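Local coordinates for tube-forming protein in Mycobacterial Envelpe, TiME (Mycolicibacterium smegmatis, PDB 7CU9), which probably forms a tube across the mycobacterial outer envelope that serves as a channel for protein secretion, at residues B[63-68]-B[86-91]; B[126-131]-B[140-145]. All blocks are in the same frame, centred on the assembly; numbering follows the deposited sequence.

Interaction 1. Residues B[63-68]-B[86-91]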
loop_
_atom_site.group_PDB
_atom_site.type_symbol
_atom_site.label_atom_id
_atom_site.label_comp_id
_atom_site.label_asym_id
_atom_site.label_seq_id
_atom_site.Cartn_x
_atom_site.Cartn_y
_atom_site.Cartn_z
ATOM N N LEU B 63 8.772 -12.732 31.246
ATOM C CA LEU B 63 8.125 -13.046 29.946
ATOM C C LEU B 63 7.354 -14.363 30.093
ATOM O O LEU B 63 7.988 -15.416 30.312
ATOM C CB LEU B 63 9.160 -13.128 28.824
ATOM C CG LEU B 63 8.568 -13.370 27.435
ATOM C CD1 LEU B 63 7.725 -12.185 26.981
ATOM C CD2 LEU B 63 9.666 -13.676 26.428
ATOM N N ALA B 64 6.027 -14.303 30.003
ATOM C CA ALA B 64 5.138 -15.480 30.164
ATOM C C ALA B 64 4.966 -16.200 28.826
ATOM O O ALA B 64 5.034 -17.434 28.795
ATOM C CB ALA B 64 3.819 -15.051 30.744
ATOM N N SER B 65 4.758 -15.457 27.743
ATOM C CA SER B 65 4.531 -16.054 26.408
ATOM C C SER B 65 4.965 -15.071 25.329
ATOM O O SER B 65 5.064 -13.861 25.600
ATOM C CB SER B 65 3.103 -16.472 26.229
ATOM O OG SER B 65 2.243 -15.351 26.293
ATOM N N PHE B 66 5.235 -15.613 24.154
ATOM C CA PHE B 66 5.769 -14.829 23.021
ATOM C C PHE B 66 5.436 -15.535 21.718
ATOM O O PHE B 66 5.558 -16.757 21.628
ATOM C CB PHE B 66 7.275 -14.633 23.168
ATOM C CG PHE B 66 7.865 -13.801 22.063
ATOM C CD1 PHE B 66 7.912 -12.420 22.164
ATOM C CD2 PHE B 66 8.300 -14.399 20.894
ATOM C CE1 PHE B 66 8.422 -11.660 21.124
ATOM C CE2 PHE B 66 8.813 -13.637 19.857
ATOM C CZ PHE B 66 8.877 -12.269 19.977
ATOM N N GLY B 67 5.023 -14.753 20.736
ATOM C CA GLY B 67 4.787 -15.245 19.376
ATOM C C GLY B 67 4.964 -14.133 18.374
ATOM O O GLY B 67 4.768 -12.956 18.730
ATOM N N GLY B 68 5.285 -14.500 17.146
ATOM C CA GLY B 68 5.391 -13.521 16.061
ATOM C C GLY B 68 5.270 -14.189 14.720
ATOM O O GLY B 68 5.132 -15.431 14.658
ATOM N N VAL B 86 4.545 -10.308 19.678
ATOM C CA VAL B 86 3.661 -10.093 20.853
ATOM C C VAL B 86 4.285 -10.818 22.036
ATOM O O VAL B 86 4.508 -12.035 21.942
ATOM C CB VAL B 86 2.222 -10.572 20.599
ATOM C CG1 VAL B 86 1.339 -10.321 21.809
ATOM C CG2 VAL B 86 1.627 -9.927 19.358
ATOM N N GLY B 87 4.538 -10.081 23.110
ATOM C CA GLY B 87 5.029 -10.630 24.382
ATOM C C GLY B 87 4.039 -10.368 25.490
ATOM O O GLY B 87 3.637 -9.205 25.675
ATOM N N VAL B 88 3.655 -11.410 26.224
ATOM C CA VAL B 88 2.811 -11.273 27.440
ATOM C C VAL B 88 3.725 -11.457 28.644
ATOM O O VAL B 88 4.423 -12.488 28.711
ATOM C CB VAL B 88 1.647 -12.273 27.465
ATOM C CG1 VAL B 88 0.823 -12.129 28.737
ATOM C CG2 VAL B 88 0.774 -12.144 26.230
ATOM N N PHE B 89 3.722 -10.487 29.547
ATOM C CA PHE B 89 4.549 -10.500 30.773
ATOM C C PHE B 89 3.671 -10.817 31.981
ATOM O O PHE B 89 2.462 -10.588 31.944
ATOM C CB PHE B 89 5.274 -9.166 30.916
ATOM C CG PHE B 89 6.271 -8.930 29.810
ATOM C CD1 PHE B 89 5.859 -8.428 28.586
ATOM C CD2 PHE B 89 7.610 -9.251 29.980
ATOM C CE1 PHE B 89 6.773 -8.226 27.564
ATOM C CE2 PHE B 89 8.524 -9.051 28.956
ATOM C CZ PHE B 89 8.104 -8.535 27.751
ATOM N N ALA B 90 4.283 -11.330 33.044
ATOM C CA ALA B 90 3.564 -11.700 34.284
ATOM C C ALA B 90 2.966 -10.453 34.946
ATOM O O ALA B 90 1.956 -10.581 35.661
ATOM C CB ALA B 90 4.493 -12.424 35.218
ATOM N N THR B 91 3.566 -9.279 34.738
ATOM C CA THR B 91 3.142 -8.020 35.400
ATOM C C THR B 91 3.132 -6.870 34.398
ATOM O O THR B 91 3.882 -6.916 33.412
ATOM C CB THR B 91 4.058 -7.659 36.575
ATOM O OG1 THR B 91 5.347 -7.321 36.067
ATOM C CG2 THR B 91 4.195 -8.786 37.572
#

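Interaction 2. Residues B[126-131]-B[140-145]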
loop_
_atom_site.group_PDB
_atom_site.type_symbol
_atom_site.label_atom_id
_atom_site.label_comp_id
_atom_site.label_asym_id
_atom_site.label_seq_id
_atom_site.Cartn_x
_atom_site.Cartn_y
_atom_site.Cartn_z
ATOM N N TRP B 126 20.572 1.566 6.257
ATOM C CA TRP B 126 19.246 2.104 6.646
ATOM C C TRP B 126 19.414 3.467 7.308
ATOM O O TRP B 126 20.350 3.628 8.113
ATOM C CB TRP B 126 18.514 1.130 7.572
ATOM C CG TRP B 126 18.093 -0.136 6.897
ATOM C CD1 TRP B 126 18.815 -1.289 6.800
ATOM C CD2 TRP B 126 16.850 -0.380 6.214
ATOM N NE1 TRP B 126 18.102 -2.236 6.117
ATOM C CE2 TRP B 126 16.894 -1.709 5.743
ATOM C CE3 TRP B 126 15.703 0.381 5.969
ATOM C CZ2 TRP B 126 15.836 -2.285 5.042
ATOM C CZ3 TRP B 126 14.661 -0.185 5.269
ATOM C CH2 TRP B 126 14.728 -1.501 4.814
ATOM N N THR B 127 18.507 4.385 6.984
ATOM C CA THR B 127 18.392 5.731 7.597
ATOM C C THR B 127 17.177 5.737 8.524
ATOM O O THR B 127 16.055 5.448 8.048
ATOM C CB THR B 127 18.277 6.816 6.526
ATOM O OG1 THR B 127 19.468 6.724 5.741
ATOM C CG2 THR B 127 18.122 8.198 7.117
ATOM N N PHE B 128 17.396 6.075 9.791
ATOM C CA PHE B 128 16.365 6.025 10.853
ATOM C C PHE B 128 15.813 7.421 11.125
ATOM O O PHE B 128 16.596 8.384 11.231
ATOM C CB PHE B 128 16.961 5.414 12.118
ATOM C CG PHE B 128 17.299 3.958 11.958
ATOM C CD1 PHE B 128 18.522 3.560 11.447
ATOM C CD2 PHE B 128 16.374 2.980 12.288
ATOM C CE1 PHE B 128 18.816 2.217 11.277
ATOM C CE2 PHE B 128 16.672 1.638 12.119
ATOM C CZ PHE B 128 17.889 1.256 11.615
ATOM N N THR B 129 14.493 7.513 11.269
ATOM C CA THR B 129 13.785 8.744 11.687
ATOM C C THR B 129 12.698 8.367 12.691
ATOM O O THR B 129 12.170 7.243 12.617
ATOM C CB THR B 129 13.227 9.495 10.473
ATOM O OG1 THR B 129 12.298 8.642 9.810
ATOM C CG2 THR B 129 14.305 9.921 9.504
ATOM N N GLY B 130 12.373 9.281 13.597
ATOM C CA GLY B 130 11.278 9.072 14.557
ATOM C C GLY B 130 11.279 10.137 15.628
ATOM O O GLY B 130 12.381 10.546 16.052
ATOM N N GLY B 131 10.087 10.571 16.036
ATOM C CA GLY B 131 9.902 11.532 17.133
ATOM C C GLY B 131 10.170 10.860 18.473
ATOM O O GLY B 131 10.399 9.652 18.537
ATOM N N TRP B 140 8.621 4.645 14.659
ATOM C CA TRP B 140 9.819 5.097 13.922
ATOM C C TRP B 140 9.782 4.511 12.519
ATOM O O TRP B 140 8.972 3.599 12.257
ATOM C CB TRP B 140 11.100 4.718 14.664
ATOM C CG TRP B 140 11.351 3.243 14.744
ATOM C CD1 TRP B 140 11.996 2.465 13.828
ATOM C CD2 TRP B 140 10.985 2.371 15.824
ATOM N NE1 TRP B 140 12.053 1.166 14.262
ATOM C CE2 TRP B 140 11.433 1.078 15.480
ATOM C CE3 TRP B 140 10.326 2.559 17.042
ATOM C CZ2 TRP B 140 11.258 -0.017 16.325
ATOM C CZ3 TRP B 140 10.145 1.473 17.870
ATOM C CH2 TRP B 140 10.603 0.204 17.514
ATOM N N VAL B 141 10.635 5.050 11.660
ATOM C CA VAL B 141 10.751 4.640 10.240
ATOM C C VAL B 141 12.223 4.367 9.947
ATOM O O VAL B 141 13.078 5.086 10.480
ATOM C CB VAL B 141 10.175 5.724 9.315
ATOM C CG1 VAL B 141 10.276 5.311 7.854
ATOM C CG2 VAL B 141 8.742 6.066 9.684
ATOM N N LYS B 142 12.500 3.354 9.136
ATOM C CA LYS B 142 13.840 3.180 8.528
ATOM C C LYS B 142 13.662 3.137 7.013
ATOM O O LYS B 142 12.683 2.552 6.528
ATOM C CB LYS B 142 14.585 1.981 9.121
ATOM C CG LYS B 142 13.941 0.620 8.925
ATOM C CD LYS B 142 14.852 -0.532 9.327
ATOM C CE LYS B 142 14.318 -1.872 8.866
ATOM N NZ LYS B 142 15.314 -2.951 9.042
ATOM N N GLN B 143 14.564 3.804 6.305
ATOM C CA GLN B 143 14.549 3.885 4.827
ATOM C C GLN B 143 15.836 3.255 4.306
ATOM O O GLN B 143 16.917 3.601 4.824
ATOM C CB GLN B 143 14.441 5.331 4.363
ATOM C CG GLN B 143 14.445 5.455 2.846
ATOM C CD GLN B 143 13.862 6.754 2.357
ATOM O OE1 GLN B 143 13.540 7.652 3.132
ATOM N NE2 GLN B 143 13.709 6.856 1.048
ATOM N N GLU B 144 15.726 2.362 3.325
ATOM C CA GLU B 144 16.915 1.692 2.746
ATOM C C GLU B 144 17.599 2.684 1.803
ATOM O O GLU B 144 16.911 3.257 0.933
ATOM C CB GLU B 144 16.534 0.384 2.058
ATOM C CG GLU B 144 17.748 -0.419 1.634
ATOM C CD GLU B 144 17.461 -1.844 1.202
ATOM O OE1 GLU B 144 16.296 -2.148 0.895
ATOM O OE2 GLU B 144 18.414 -2.648 1.180
ATOM N N ALA B 145 18.898 2.904 2.004
ATOM C CA ALA B 145 19.705 3.903 1.267
ATOM C C ALA B 145 19.560 3.670 -0.240
ATOM O O ALA B 145 19.651 2.501 -0.674
ATOM C CB ALA B 145 21.146 3.825 1.706
HETATM O O HOH W 1 13.687 7.007 7.901
HETATM O O HOH W 2 18.832 5.400 3.765
#

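Interaction 1. Residues B[63-68]-B[86-91]
Ala64 and Ser65 both turn their backbone N-H groups to one acceptor, the carbonyl oxygen of Val88, and so form a classic beta bulge in the antiparallel hairpin of strands 63-72 and 77-89. The two donors lie in the plane of that carbonyl: Ala64 N is 2.7 Å from Val88 O and Ser65 N is 3.1 Å from it. Val88 N pays back the bond to Ser65 O at 2.9 Å, and a reciprocal pair follows, Gly67 N to Val86 O and Val86 N to Gly67 O. Between these bonds, Phe66 CA makes a CA-H...O contact with Val86 O, 3.2 Å away. On its outer side strand 77-89 is bonded too: Gly87 pairs through its backbone with Leu162, and Phe89 O accepts from Asn160 ND2.

On the Val88 side of the sheet, Ser65 OG sits between its backbone N and carbonyl carbon (chi1 63°), 3.3 Å from Val88 CB; its polar partner is Pro5 O, and Val8 of helix 8-11 touches Ser65, Val86 and Val88. On the other side, Leu63 CD1 lies over one face of the Phe89 ring, 3.9 Å from its centroid. Helix 92-103, whose first turn is capped by Thr91 OG1 on Ala94 N, packs alanines against the same ring.

Both amides of the bulge are thus satisfied by a single oxygen, Val88 O, which takes up the one-residue shift in register.

Interaction 2. Residues B[126-131]-B[140-145]
Trp126 and Lys142 meet in a beta hairpin of the PknH-like extracellular domain, where strands 123-129 and 137-144 run antiparallel within the large sheet. Backbone bonds set the register. Thr127 pairs reciprocally with Gln143, and Thr129 with Val141; three of the four bonds are nearly straight, while that from Gln143 N to Thr127 O is more bent (157°).

Water extends this polar network. One molecule donates to Thr127 O and binds Thr129 OG1, with a weak bond to Val141 O. A second donates to Gln143 O. Thr127 OG1 bonds Thr113 OG1.

The face that carries Trp126, Phe128, Lys142 and Glu144 holds the aromatic contacts. The Trp126 indole reaches across to strand 137-144, where its CE3 meets Lys142 CG, and is sandwiched: Glu144 CB lies over one face of its six-membered ring, and Lys142 CE over the opposite face, 3.8 Å from the centroid. Lys142 CB also rests over the Phe128 ring, which touches the cysteines of the Cys46-Cys109 disulfide.

On the lysine side of the indole the ammonium adds a cation-pi contact: the extended chain brings Lys142 NZ, which also bonds Ala50 O, to 4.0 Å from the centroid of the Trp126 five-membered ring.

How the interactions relate
After N-terminal helices, the two outermost strands, 28-32 and 39-41, and two short helices, the chain enters strand 63-72, turns and returns along strand 77-89, where interaction 1 closes the first hairpin loop. Helix 92-103 and strand 113-118 follow before strand 123-129 opens interaction 2, which strand 137-144 closes after a shorter excursion. The two loops are in series, neither nesting nor crossing. Both belong to one antiparallel sheet, in which strands 161-169 and 150-158 stand between the two hairpins. The centres of interactions 1 and 2 are about 27 Å apart, on opposite sides of the chain's centre. Together they tie neighbouring strands in two separate regions of a single sheet.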